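Local coordinates for periplasmic oligopeptide-binding protein (Burkholderia pseudomallei, PDB 3ZS6) that probably binds oligopeptides in the periplasm and hands them to an ABC transport system for uptake, at residues V48-W56 against I65-K73; V176-V184 against V193-W201. All coordinates share one frame; numbering follows the deposited sequence.

Interaction 1: V48-W56 against I65-K73; sequences VVPGVAQAW and IFKLRRDAK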
ATOM      1  N   VAL A  48       6.210  10.613 -12.084  1.00 15.19           N
ATOM      2  CA  VAL A  48       5.397   9.817 -12.993  1.00 18.67           C
ATOM      3  C   VAL A  48       5.979   9.951 -14.394  1.00 20.15           C
ATOM      4  O   VAL A  48       6.013  11.047 -14.936  1.00 27.78           O
ATOM      5  CB  VAL A  48       3.931  10.303 -13.015  1.00 20.25           C
ATOM      6  CG1 VAL A  48       3.075   9.364 -13.847  1.00 18.01           C
ATOM      7  CG2 VAL A  48       3.381  10.400 -11.606  1.00 19.61           C
ATOM      8  N   VAL A  49       6.445   8.845 -14.975  1.00 15.95           N
ATOM      9  CA  VAL A  49       7.066   8.884 -16.306  1.00 17.97           C
ATOM     10  C   VAL A  49       6.386   7.910 -17.268  1.00 17.33           C
ATOM     11  O   VAL A  49       5.649   7.024 -16.837  1.00 18.28           O
ATOM     12  CB  VAL A  49       8.578   8.542 -16.251  1.00 16.84           C
ATOM     13  CG1 VAL A  49       9.331   9.532 -15.362  1.00 19.64           C
ATOM     14  CG2 VAL A  49       8.783   7.110 -15.764  1.00 14.38           C
ATOM     15  N   PRO A  50       6.638   8.070 -18.581  1.00 19.57           N
ATOM     16  CA  PRO A  50       6.035   7.195 -19.598  1.00 17.92           C
ATOM     17  C   PRO A  50       6.312   5.713 -19.362  1.00 19.79           C
ATOM     18  O   PRO A  50       7.455   5.334 -19.096  1.00 18.42           O
ATOM     19  CB  PRO A  50       6.715   7.646 -20.901  1.00 23.66           C
ATOM     20  CG  PRO A  50       7.072   9.086 -20.653  1.00 24.22           C
ATOM     21  CD  PRO A  50       7.451   9.144 -19.184  1.00 25.51           C
ATOM     22  N   GLY A  51       5.263   4.897 -19.438  1.00 16.28           N
ATOM     23  CA  GLY A  51       5.395   3.448 -19.423  1.00 15.89           C
ATOM     24  C   GLY A  51       5.120   2.925 -20.828  1.00 18.48           C
ATOM     25  O   GLY A  51       5.861   3.232 -21.767  1.00 17.30           O
ATOM     26  N   VAL A  52       4.045   2.156 -20.981  1.00 17.85           N
ATOM     27  CA  VAL A  52       3.593   1.749 -22.313  1.00 15.67           C
ATOM     28  C   VAL A  52       3.090   2.974 -23.075  1.00 19.30           C
ATOM     29  O   VAL A  52       3.270   3.083 -24.298  1.00 23.47           O
ATOM     30  CB  VAL A  52       2.483   0.664 -22.246  1.00 17.19           C
ATOM     31  CG1 VAL A  52       2.021   0.285 -23.650  1.00 14.78           C
ATOM     32  CG2 VAL A  52       2.977  -0.587 -21.466  1.00 10.97           C
ATOM     33  N   ALA A  53       2.475   3.906 -22.346  1.00 13.75           N
ATOM     34  CA  ALA A  53       2.051   5.173 -22.928  1.00 17.91           C
ATOM     35  C   ALA A  53       3.249   6.117 -23.059  1.00 18.98           C
ATOM     36  O   ALA A  53       3.949   6.386 -22.084  1.00 19.12           O
ATOM     37  CB  ALA A  53       0.940   5.817 -22.082  1.00 12.88           C
ATOM     38  N   GLN A  54       3.489   6.617 -24.266  1.00 20.47           N
ATOM     39  CA  GLN A  54       4.583   7.558 -24.463  1.00 16.93           C
ATOM     40  C   GLN A  54       4.133   8.977 -24.108  1.00 18.97           C
ATOM     41  O   GLN A  54       4.956   9.852 -23.841  1.00 23.43           O
ATOM     42  CB  GLN A  54       5.134   7.484 -25.892  1.00 21.92           C
ATOM     43  CG  GLN A  54       4.128   7.818 -26.976  1.00 33.50           C
ATOM     44  CD  GLN A  54       4.738   7.790 -28.365  1.00 45.90           C
ATOM     45  OE1 GLN A  54       5.445   6.848 -28.730  1.00 43.67           O
ATOM     46  NE2 GLN A  54       4.479   8.836 -29.144  1.00 50.54           N
ATOM     47  N   ALA A  55       2.822   9.193 -24.077  1.00 18.00           N
ATOM     48  CA  ALA A  55       2.277  10.513 -23.783  1.00 20.46           C
ATOM     49  C   ALA A  55       0.819  10.425 -23.352  1.00 20.13           C
ATOM     50  O   ALA A  55       0.135   9.445 -23.637  1.00 20.14           O
ATOM     51  CB  ALA A  55       2.419  11.435 -25.004  1.00 25.67           C
ATOM     52  N   TRP A  56       0.347  11.451 -22.652  1.00 24.84           N
ATOM     53  CA  TRP A  56      -1.058  11.518 -22.271  1.00 26.24           C
ATOM     54  C   TRP A  56      -1.517  12.959 -22.142  1.00 23.42           C
ATOM     55  O   TRP A  56      -0.703  13.876 -22.014  1.00 17.85           O
ATOM     56  CB  TRP A  56      -1.325  10.755 -20.969  1.00 19.28           C
ATOM     57  CG  TRP A  56      -0.396  11.110 -19.856  1.00 20.63           C
ATOM     58  CD1 TRP A  56      -0.456  12.212 -19.052  1.00 19.36           C
ATOM     59  CD2 TRP A  56       0.728  10.346 -19.407  1.00 20.57           C
ATOM     60  NE1 TRP A  56       0.567  12.187 -18.135  1.00 21.58           N
ATOM     61  CE2 TRP A  56       1.312  11.053 -18.332  1.00 20.31           C
ATOM     62  CE3 TRP A  56       1.310   9.142 -19.818  1.00 21.35           C
ATOM     63  CZ2 TRP A  56       2.440  10.592 -17.659  1.00 22.34           C
ATOM     64  CZ3 TRP A  56       2.433   8.679 -19.142  1.00 21.13           C
ATOM     65  CH2 TRP A  56       2.985   9.405 -18.076  1.00 23.73           C
ATOM     66  N   ILE A  65      -6.547  10.959 -22.485  1.00 21.61           N
ATOM     67  CA  ILE A  65      -6.099  10.229 -23.666  1.00 23.59           C
ATOM     68  C   ILE A  65      -4.665   9.754 -23.439  1.00 22.40           C
ATOM     69  O   ILE A  65      -3.807  10.540 -23.046  1.00 23.06           O
ATOM     70  CB  ILE A  65      -6.134  11.121 -24.931  1.00 27.72           C
ATOM     71  CG1 ILE A  65      -7.563  11.562 -25.246  1.00 30.48           C
ATOM     72  CG2 ILE A  65      -5.541  10.387 -26.132  1.00 25.90           C
ATOM     73  CD1 ILE A  65      -8.438  10.452 -25.767  1.00 34.79           C
ATOM     74  N   PHE A  66      -4.416   8.468 -23.673  1.00 18.93           N
ATOM     75  CA  PHE A  66      -3.070   7.910 -23.580  1.00 15.44           C
ATOM     76  C   PHE A  66      -2.625   7.435 -24.958  1.00 16.40           C
ATOM     77  O   PHE A  66      -3.309   6.639 -25.607  1.00 18.99           O
ATOM     78  CB  PHE A  66      -3.018   6.735 -22.582  1.00 16.85           C
ATOM     79  CG  PHE A  66      -3.263   7.138 -21.146  1.00 18.70           C
ATOM     80  CD1 PHE A  66      -4.554   7.235 -20.650  1.00 17.63           C
ATOM     81  CD2 PHE A  66      -2.204   7.416 -20.299  1.00 16.88           C
ATOM     82  CE1 PHE A  66      -4.786   7.597 -19.331  1.00 19.71           C
ATOM     83  CE2 PHE A  66      -2.425   7.782 -18.976  1.00 21.67           C
ATOM     84  CZ  PHE A  66      -3.721   7.875 -18.494  1.00 23.24           C
ATOM     85  N   LYS A  67      -1.485   7.934 -25.411  1.00 22.21           N
ATOM     86  CA  LYS A  67      -0.923   7.499 -26.682  1.00 22.69           C
ATOM     87  C   LYS A  67       0.147   6.465 -26.406  1.00 19.34           C
ATOM     88  O   LYS A  67       1.159   6.761 -25.765  1.00 22.44           O
ATOM     89  CB  LYS A  67      -0.337   8.682 -27.461  1.00 26.81           C
ATOM     90  CG  LYS A  67      -1.377   9.549 -28.146  1.00 40.59           C
ATOM     91  CD  LYS A  67      -2.179   8.767 -29.190  1.00 47.61           C
ATOM     92  CE  LYS A  67      -1.329   8.351 -30.389  1.00 48.92           C
ATOM     93  NZ  LYS A  67      -0.314   7.306 -30.048  1.00 50.30           N
ATOM     94  N   LEU A  68      -0.085   5.245 -26.870  1.00 19.51           N
ATOM     95  CA  LEU A  68       0.849   4.155 -26.613  1.00 18.42           C
ATOM     96  C   LEU A  68       2.002   4.159 -27.619  1.00 25.62           C
ATOM     97  O   LEU A  68       1.830   4.532 -28.785  1.00 24.12           O
ATOM     98  CB  LEU A  68       0.130   2.807 -26.646  1.00 18.00           C
ATOM     99  CG  LEU A  68      -1.174   2.675 -25.861  1.00 20.68           C
ATOM    100  CD1 LEU A  68      -1.614   1.222 -25.850  1.00 22.46           C
ATOM    101  CD2 LEU A  68      -1.028   3.211 -24.428  1.00 18.16           C
ATOM    102  N   ARG A  69       3.183   3.760 -27.164  1.00 20.10           N
ATOM    103  CA  ARG A  69       4.289   3.543 -28.085  1.00 24.43           C
ATOM    104  C   ARG A  69       3.950   2.302 -28.896  1.00 27.51           C
ATOM    105  O   ARG A  69       3.126   1.480 -28.480  1.00 25.30           O
ATOM    106  CB  ARG A  69       5.609   3.362 -27.332  1.00 21.53           C
ATOM    107  CG  ARG A  69       5.707   2.070 -26.544  1.00 19.50           C
ATOM    108  CD  ARG A  69       6.938   2.060 -25.642  1.00 20.05           C
ATOM    109  NE  ARG A  69       6.826   3.033 -24.560  1.00 16.88           N
ATOM    110  CZ  ARG A  69       7.363   4.248 -24.577  1.00 22.01           C
ATOM    111  NH1 ARG A  69       8.070   4.669 -25.629  1.00 21.96           N
ATOM    112  NH2 ARG A  69       7.186   5.049 -23.536  1.00 21.61           N
ATOM    113  N   ARG A  70       4.577   2.164 -30.055  1.00 25.27           N
ATOM    114  CA  ARG A  70       4.222   1.102 -30.982  1.00 24.44           C
ATOM    115  C   ARG A  70       5.079  -0.142 -30.797  1.00 26.86           C
ATOM    116  O   ARG A  70       4.825  -1.171 -31.410  1.00 26.43           O
ATOM    117  CB  ARG A  70       4.349   1.613 -32.429  1.00 29.07           C
ATOM    118  CG  ARG A  70       3.498   2.847 -32.719  1.00 38.23           C
ATOM    119  CD  ARG A  70       3.829   3.467 -34.071  1.00 47.14           C
ATOM    120  NE  ARG A  70       2.776   3.247 -35.061  1.00 52.24           N
ATOM    121  CZ  ARG A  70       2.775   2.254 -35.947  1.00 52.36           C
ATOM    122  NH1 ARG A  70       3.772   1.377 -35.968  1.00 52.40           N
ATOM    123  NH2 ARG A  70       1.779   2.136 -36.813  1.00 49.79           N
ATOM    124  N   ASP A  71       6.102  -0.059 -29.957  1.00 27.46           N
ATOM    125  CA  ASP A  71       7.033  -1.177 -29.858  1.00 30.40           C
ATOM    126  C   ASP A  71       7.030  -1.878 -28.497  1.00 25.70           C
ATOM    127  O   ASP A  71       7.976  -2.579 -28.154  1.00 22.18           O
ATOM    128  CB  ASP A  71       8.450  -0.744 -30.264  1.00 25.97           C
ATOM    129  CG  ASP A  71       9.012   0.331 -29.361  1.00 28.75           C
ATOM    130  OD1 ASP A  71       8.231   0.940 -28.599  1.00 29.55           O
ATOM    131  OD2 ASP A  71      10.239   0.559 -29.402  1.00 30.75           O
ATOM    132  N   ALA A  72       5.957  -1.705 -27.731  1.00 23.00           N
ATOM    133  CA  ALA A  72       5.816  -2.435 -26.476  1.00 24.45           C
ATOM    134  C   ALA A  72       5.474  -3.899 -26.758  1.00 24.25           C
ATOM    135  O   ALA A  72       4.580  -4.201 -27.552  1.00 23.22           O
ATOM    136  CB  ALA A  72       4.750  -1.793 -25.598  1.00 23.86           C
ATOM    137  N   LYS A  73       6.184  -4.809 -26.108  1.00 18.08           N
ATOM    138  CA  LYS A  73       5.977  -6.229 -26.359  1.00 24.87           C
ATOM    139  C   LYS A  73       5.781  -7.050 -25.085  1.00 21.37           C
ATOM    140  O   LYS A  73       6.307  -6.714 -24.020  1.00 16.69           O
ATOM    141  CB  LYS A  73       7.151  -6.800 -27.158  1.00 34.90           C
ATOM    142  CG  LYS A  73       7.241  -6.282 -28.591  1.00 42.54           C
ATOM    143  CD  LYS A  73       8.484  -6.811 -29.288  1.00 47.82           C
ATOM    144  CE  LYS A  73       8.509  -6.412 -30.753  1.00 54.22           C
ATOM    145  NZ  LYS A  73       8.344  -4.941 -30.931  1.00 56.94           N
TER

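Interaction 2: V176-V184 against V193-W201; sequences VSNGPYTLV and VMAKSDKYW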
ATOM      1  N   VAL A 176       3.154 -14.699 -18.953  1.00 22.41           N
ATOM      2  CA  VAL A 176       3.460 -13.753 -20.015  1.00 18.14           C
ATOM      3  C   VAL A 176       3.289 -12.370 -19.416  1.00 18.53           C
ATOM      4  O   VAL A 176       2.240 -12.063 -18.853  1.00 15.56           O
ATOM      5  CB  VAL A 176       2.503 -13.917 -21.201  1.00 20.57           C
ATOM      6  CG1 VAL A 176       2.761 -12.841 -22.251  1.00 23.20           C
ATOM      7  CG2 VAL A 176       2.639 -15.318 -21.806  1.00 23.29           C
ATOM      8  N   SER A 177       4.328 -11.549 -19.506  1.00 20.37           N
ATOM      9  CA  SER A 177       4.312 -10.234 -18.876  1.00 18.53           C
ATOM     10  C   SER A 177       5.099  -9.248 -19.732  1.00 17.52           C
ATOM     11  O   SER A 177       5.813  -9.654 -20.645  1.00 22.64           O
ATOM     12  CB  SER A 177       4.885 -10.303 -17.453  1.00 15.40           C
ATOM     13  OG  SER A 177       6.281 -10.546 -17.466  1.00 17.77           O
ATOM     14  N   ASN A 178       4.969  -7.956 -19.453  1.00 17.80           N
ATOM     15  CA  ASN A 178       5.501  -6.956 -20.378  1.00 19.05           C
ATOM     16  C   ASN A 178       6.499  -5.968 -19.780  1.00 14.54           C
ATOM     17  O   ASN A 178       6.873  -4.989 -20.440  1.00 16.46           O
ATOM     18  CB  ASN A 178       4.355  -6.177 -21.016  1.00 16.80           C
ATOM     19  CG  ASN A 178       3.720  -5.206 -20.051  1.00 19.06           C
ATOM     20  OD1 ASN A 178       3.488  -5.537 -18.887  1.00 15.86           O
ATOM     21  ND2 ASN A 178       3.459  -3.988 -20.520  1.00 16.41           N
ATOM     22  N   GLY A 179       6.924  -6.211 -18.541  1.00 10.43           N
ATOM     23  CA  GLY A 179       7.852  -5.310 -17.874  1.00 11.56           C
ATOM     24  C   GLY A 179       9.299  -5.524 -18.285  1.00  9.81           C
ATOM     25  O   GLY A 179       9.575  -6.295 -19.201  1.00 16.11           O
ATOM     26  N   PRO A 180      10.237  -4.858 -17.591  1.00 12.63           N
ATOM     27  CA  PRO A 180      11.662  -4.952 -17.934  1.00 16.77           C
ATOM     28  C   PRO A 180      12.279  -6.308 -17.570  1.00 19.02           C
ATOM     29  O   PRO A 180      13.373  -6.611 -18.051  1.00 17.04           O
ATOM     30  CB  PRO A 180      12.299  -3.830 -17.108  1.00 15.08           C
ATOM     31  CG  PRO A 180      11.341  -3.617 -15.957  1.00 11.58           C
ATOM     32  CD  PRO A 180       9.980  -3.891 -16.507  1.00 12.32           C
ATOM     33  N   TYR A 181      11.589  -7.098 -16.745  1.00 15.27           N
ATOM     34  CA  TYR A 181      12.085  -8.406 -16.307  1.00 14.67           C
ATOM     35  C   TYR A 181      11.077  -9.525 -16.565  1.00 17.18           C
ATOM     36  O   TYR A 181       9.872  -9.290 -16.608  1.00 13.61           O
ATOM     37  CB  TYR A 181      12.479  -8.371 -14.813  1.00 14.70           C
ATOM     38  CG  TYR A 181      13.574  -7.370 -14.551  1.00 13.45           C
ATOM     39  CD1 TYR A 181      14.915  -7.733 -14.666  1.00 12.46           C
ATOM     40  CD2 TYR A 181      13.271  -6.042 -14.243  1.00 14.15           C
ATOM     41  CE1 TYR A 181      15.925  -6.806 -14.461  1.00 12.50           C
ATOM     42  CE2 TYR A 181      14.272  -5.112 -14.029  1.00 14.16           C
ATOM     43  CZ  TYR A 181      15.597  -5.500 -14.145  1.00 15.39           C
ATOM     44  OH  TYR A 181      16.592  -4.575 -13.938  1.00 15.00           O
ATOM     45  N   THR A 182      11.584 -10.738 -16.762  1.00 15.73           N
ATOM     46  CA  THR A 182      10.733 -11.908 -16.886  1.00 19.41           C
ATOM     47  C   THR A 182      11.040 -12.859 -15.738  1.00 22.57           C
ATOM     48  O   THR A 182      12.192 -12.986 -15.313  1.00 22.58           O
ATOM     49  CB  THR A 182      10.957 -12.664 -18.216  1.00 22.53           C
ATOM     50  OG1 THR A 182      12.281 -13.208 -18.242  1.00 20.87           O
ATOM     51  CG2 THR A 182      10.764 -11.737 -19.410  1.00 26.07           C
ATOM     52  N   LEU A 183      10.005 -13.543 -15.265  1.00 12.58           N
ATOM     53  CA  LEU A 183      10.115 -14.412 -14.105  1.00 13.86           C
ATOM     54  C   LEU A 183      10.841 -15.704 -14.450  1.00 17.58           C
ATOM     55  O   LEU A 183      10.426 -16.429 -15.353  1.00 20.35           O
ATOM     56  CB  LEU A 183       8.716 -14.730 -13.571  1.00 17.29           C
ATOM     57  CG  LEU A 183       8.632 -15.540 -12.278  1.00 19.71           C
ATOM     58  CD1 LEU A 183       9.207 -14.733 -11.126  1.00 15.88           C
ATOM     59  CD2 LEU A 183       7.185 -15.936 -12.003  1.00 18.86           C
ATOM     60  N   VAL A 184      11.909 -16.006 -13.715  1.00 16.19           N
ATOM     61  CA  VAL A 184      12.662 -17.244 -13.937  1.00 18.78           C
ATOM     62  C   VAL A 184      12.349 -18.319 -12.896  1.00 23.65           C
ATOM     63  O   VAL A 184      12.246 -19.506 -13.225  1.00 20.94           O
ATOM     64  CB  VAL A 184      14.188 -16.994 -13.930  1.00 27.71           C
ATOM     65  CG1 VAL A 184      14.934 -18.283 -14.239  1.00 32.34           C
ATOM     66  CG2 VAL A 184      14.558 -15.908 -14.923  1.00 26.89           C
ATOM     67  N   VAL A 193      13.179 -15.242  -8.567  1.00 14.17           N
ATOM     68  CA  VAL A 193      14.276 -14.775  -9.417  1.00 10.52           C
ATOM     69  C   VAL A 193      13.732 -14.317 -10.770  1.00 15.17           C
ATOM     70  O   VAL A 193      12.855 -14.967 -11.353  1.00 15.33           O
ATOM     71  CB  VAL A 193      15.354 -15.875  -9.647  1.00 15.82           C
ATOM     72  CG1 VAL A 193      16.520 -15.334 -10.472  1.00 12.56           C
ATOM     73  CG2 VAL A 193      15.850 -16.446  -8.326  1.00 18.53           C
ATOM     74  N   MET A 194      14.254 -13.199 -11.269  1.00 15.66           N
ATOM     75  CA  MET A 194      13.849 -12.679 -12.576  1.00 18.09           C
ATOM     76  C   MET A 194      15.046 -12.160 -13.366  1.00 18.33           C
ATOM     77  O   MET A 194      16.042 -11.719 -12.787  1.00 17.14           O
ATOM     78  CB  MET A 194      12.768 -11.597 -12.442  1.00 12.87           C
ATOM     79  CG  MET A 194      13.176 -10.364 -11.660  1.00 14.41           C
ATOM     80  SD  MET A 194      11.783  -9.228 -11.311  1.00 14.46           S
ATOM     81  CE  MET A 194      10.730 -10.195 -10.231  1.00 12.46           C
ATOM     82  N   ALA A 195      14.938 -12.215 -14.691  1.00 16.32           N
ATOM     83  CA  ALA A 195      16.053 -11.881 -15.576  1.00 20.03           C
ATOM     84  C   ALA A 195      15.671 -10.746 -16.516  1.00 18.37           C
ATOM     85  O   ALA A 195      14.512 -10.638 -16.930  1.00 18.95           O
ATOM     86  CB  ALA A 195      16.457 -13.104 -16.382  1.00 19.51           C
ATOM     87  N   LYS A 196      16.643  -9.905 -16.858  1.00 15.54           N
ATOM     88  CA  LYS A 196      16.377  -8.790 -17.766  1.00 15.92           C
ATOM     89  C   LYS A 196      15.727  -9.325 -19.044  1.00 15.76           C
ATOM     90  O   LYS A 196      16.157 -10.342 -19.590  1.00 18.16           O
ATOM     91  CB  LYS A 196      17.667  -8.037 -18.100  1.00 19.76           C
ATOM     92  CG  LYS A 196      17.499  -6.939 -19.156  1.00 22.56           C
ATOM     93  CD  LYS A 196      18.825  -6.242 -19.462  1.00 20.03           C
ATOM     94  CE  LYS A 196      18.695  -5.327 -20.680  1.00 20.69           C
ATOM     95  NZ  LYS A 196      19.915  -4.487 -20.885  1.00 19.09           N
ATOM     96  N   SER A 197      14.684  -8.649 -19.509  1.00 17.30           N
ATOM     97  CA  SER A 197      13.987  -9.076 -20.717  1.00 22.31           C
ATOM     98  C   SER A 197      14.538  -8.379 -21.951  1.00 19.31           C
ATOM     99  O   SER A 197      14.617  -7.154 -21.990  1.00 19.78           O
ATOM    100  CB  SER A 197      12.492  -8.780 -20.610  1.00 23.05           C
ATOM    101  OG  SER A 197      11.845  -9.022 -21.847  1.00 23.70           O
ATOM    102  N   ASP A 198      14.888  -9.160 -22.966  1.00 18.79           N
ATOM    103  CA  ASP A 198      15.370  -8.590 -24.225  1.00 25.76           C
ATOM    104  C   ASP A 198      14.213  -8.142 -25.117  1.00 30.83           C
ATOM    105  O   ASP A 198      14.428  -7.541 -26.168  1.00 31.37           O
ATOM    106  CB  ASP A 198      16.287  -9.575 -24.965  1.00 35.79           C
ATOM    107  CG  ASP A 198      15.692 -10.972 -25.069  1.00 49.81           C
ATOM    108  OD1 ASP A 198      14.851 -11.336 -24.217  1.00 64.83           O
ATOM    109  OD2 ASP A 198      16.081 -11.716 -25.993  0.49 51.24           O
ATOM    110  N   LYS A 199      12.986  -8.419 -24.685  1.00 24.12           N
ATOM    111  CA  LYS A 199      11.803  -7.992 -25.426  1.00 24.27           C
ATOM    112  C   LYS A 199      11.274  -6.626 -24.976  1.00 22.58           C
ATOM    113  O   LYS A 199      10.528  -5.985 -25.709  1.00 22.93           O
ATOM    114  CB  LYS A 199      10.699  -9.050 -25.332  1.00 28.83           C
ATOM    115  CG  LYS A 199      11.158 -10.455 -25.713  1.00 30.81           C
ATOM    116  CD  LYS A 199      10.326 -11.023 -26.851  1.00 38.41           C
ATOM    117  CE  LYS A 199      10.942 -12.302 -27.423  1.00 45.18           C
ATOM    118  NZ  LYS A 199      10.795 -13.470 -26.510  1.00 44.77           N
ATOM    119  N   TYR A 200      11.666  -6.179 -23.782  1.00 22.99           N
ATOM    120  CA  TYR A 200      11.215  -4.887 -23.245  1.00 14.45           C
ATOM    121  C   TYR A 200      11.635  -3.726 -24.146  1.00 22.73           C
ATOM    122  O   TYR A 200      12.798  -3.637 -24.551  1.00 19.09           O
ATOM    123  CB  TYR A 200      11.775  -4.671 -21.838  1.00 18.43           C
ATOM    124  CG  TYR A 200      11.273  -3.417 -21.136  1.00 17.67           C
ATOM    125  CD1 TYR A 200       9.914  -3.217 -20.901  1.00 11.10           C
ATOM    126  CD2 TYR A 200      12.162  -2.450 -20.689  1.00 17.53           C
ATOM    127  CE1 TYR A 200       9.455  -2.077 -20.258  1.00 10.50           C
ATOM    128  CE2 TYR A 200      11.720  -1.316 -20.035  1.00 16.00           C
ATOM    129  CZ  TYR A 200      10.370  -1.128 -19.822  1.00 19.00           C
ATOM    130  OH  TYR A 200       9.952   0.018 -19.177  1.00 17.72           O
ATOM    131  N   TRP A 201      10.695  -2.835 -24.455  1.00 27.01           N
ATOM    132  CA  TRP A 201      10.957  -1.748 -25.403  1.00 27.50           C
ATOM    133  C   TRP A 201      12.172  -0.906 -24.998  1.00 27.26           C
ATOM    134  O   TRP A 201      12.913  -0.424 -25.851  1.00 21.22           O
ATOM    135  CB  TRP A 201       9.714  -0.862 -25.593  1.00 24.88           C
ATOM    136  CG  TRP A 201       9.380  -0.029 -24.394  1.00 26.48           C
ATOM    137  CD1 TRP A 201       8.567  -0.375 -23.349  1.00 25.20           C
ATOM    138  CD2 TRP A 201       9.865   1.287 -24.107  1.00 24.97           C
ATOM    139  NE1 TRP A 201       8.512   0.651 -22.430  1.00 19.29           N
ATOM    140  CE2 TRP A 201       9.303   1.681 -22.871  1.00 17.92           C
ATOM    141  CE3 TRP A 201      10.726   2.172 -24.772  1.00 23.22           C
ATOM    142  CZ2 TRP A 201       9.571   2.916 -22.288  1.00 17.69           C
ATOM    143  CZ3 TRP A 201      10.989   3.402 -24.194  1.00 24.44           C
ATOM    144  CH2 TRP A 201      10.416   3.762 -22.964  1.00 22.94           C
TER
HETATM  145  O   HOH W   1      14.727  -5.090 -20.235  1.00 19.00           O

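Interaction 1: V48-W56 against I65-K73
R69 reaches G51 because its CG sits between the backbone N and the carbonyl carbon (chi1 69°) and the chain then bends at chi3, which carries the guanidinium back across the 48-56 segment. There it grips one oxygen side-on with two nitrogens: R69 NE lies 3.0 Å and R69 NH2 2.9 Å from G51 O, and that oxygen is only 6° out of the guanidinium plane. P50 CB meets the same group at its edge, while Q54 CB lies over one face. The Q54 side chain runs obliquely across R69, its OE1 3.6 Å from R69 CA.

The backbones supply the frame. R69 N donates to V52 O in a nearly straight bond, 2.9 Å long. Next to it K67 O accepts from Q54 N at 2.8 Å and, weakly, from A55 N; with two residues facing one, and the register slipping by one between A53-L68 and A55-K67, this is a classic beta bulge. Regular antiparallel pairing follows, with K67 N bonded to A55 O. On the face that W56 and F66 share, W56 CB is 3.5 Å from F66 CD2 and the two rings meet obliquely, their planes at 51°. A53 CB comes to the edge of the F66 ring. Beyond the bulge, V52 CG1 packs on A72 CB at 3.9 Å.

The hairpin of strands 48-60 and 63-68 is thus tied by main-chain bonds along its strands and, at the loop residue G51, by a buried arginine. Two donors converging on one carbonyl fix the rotation of the guanidinium, and the positive charge would be expected to polarise the G51 peptide.

Interaction 2: V176-V184 against V193-W201
P180 lays CB and CA over one face of the Y200 ring: P180 CB stands 4.0 Å from the centroid of the Y200 ring and 18° off its normal, a CH-pi contact, with P180 CA above the same face nearer the rim. The two side chains lie side by side and point the same way. N178 O comes to the edge of the Y200 ring, 3.5 Å from Y200 CD1.

From here the segments close into antiparallel pairing. S197 N donates to P180 O at 2.8 Å, and a water bridges P180 O and S197 O, donating to both. T182 and A195 form a hydrogen-bonded pair through both their amides, and V184 N continues the series to V193 O at 2.7 Å. Near the face shared by T182 and A195, T182 CG2 touches S197 CB at 3.6 Å, and V184 CG2 rests on A195 CB at 3.7 Å. L183 and M194 share the other face. M194 CG lies between its backbone N and carbonyl carbon (chi1 61°), and the extended chi2 carries SD to 3.7 Å from Y181 CB; the sulfur approaches the Y181 ring obliquely, a Met-aromatic contact.

Outward, S197 OG shapes the turn after the strand, accepting from K199 N at 3.1 Å in an ST turn that precedes Y200. The hydroxyl of Y200 is hydrogen-bonded to E37 and that of Y181 to the carbonyl of I208, so both phenol oxygens have partners outside the two segments. Helix 26-35 and strand 210-215 pack on M194.

The N-to-C directions of strand segments 181-184 and 193-196 lie at 142°, antiparallel with a marked twist. This is a twisted beta hairpin at the edge of a mixed sheet in which 181-187 is one of the two outermost strands, with a proline-tyrosine contact beyond its open end.

Interactions 1 and 2 are hairpin contacts in different sheets, the first in the antiparallel sheet that includes strands 48-60 and 63-68, the second in the mixed sheet that includes 181-187 and 191-196. Their centres lie 18 Å apart, yet their loops touch. R69, which holds G51 in interaction 1, also makes a cation-pi contact with W201 at the end of interaction 2, with R69 NE 3.3 Å from W201 CE2. Nearby, V52 CG2 is 3.6 Å from N178 ND2, and K73 O is 3.6 Å from N178 CB. E37 ties in as well, meeting V52 and bonding to N178, Y200 and W201. A glycerol, probably from the crystallisation liquor, is hydrogen-bonded to W56 N in interaction 1.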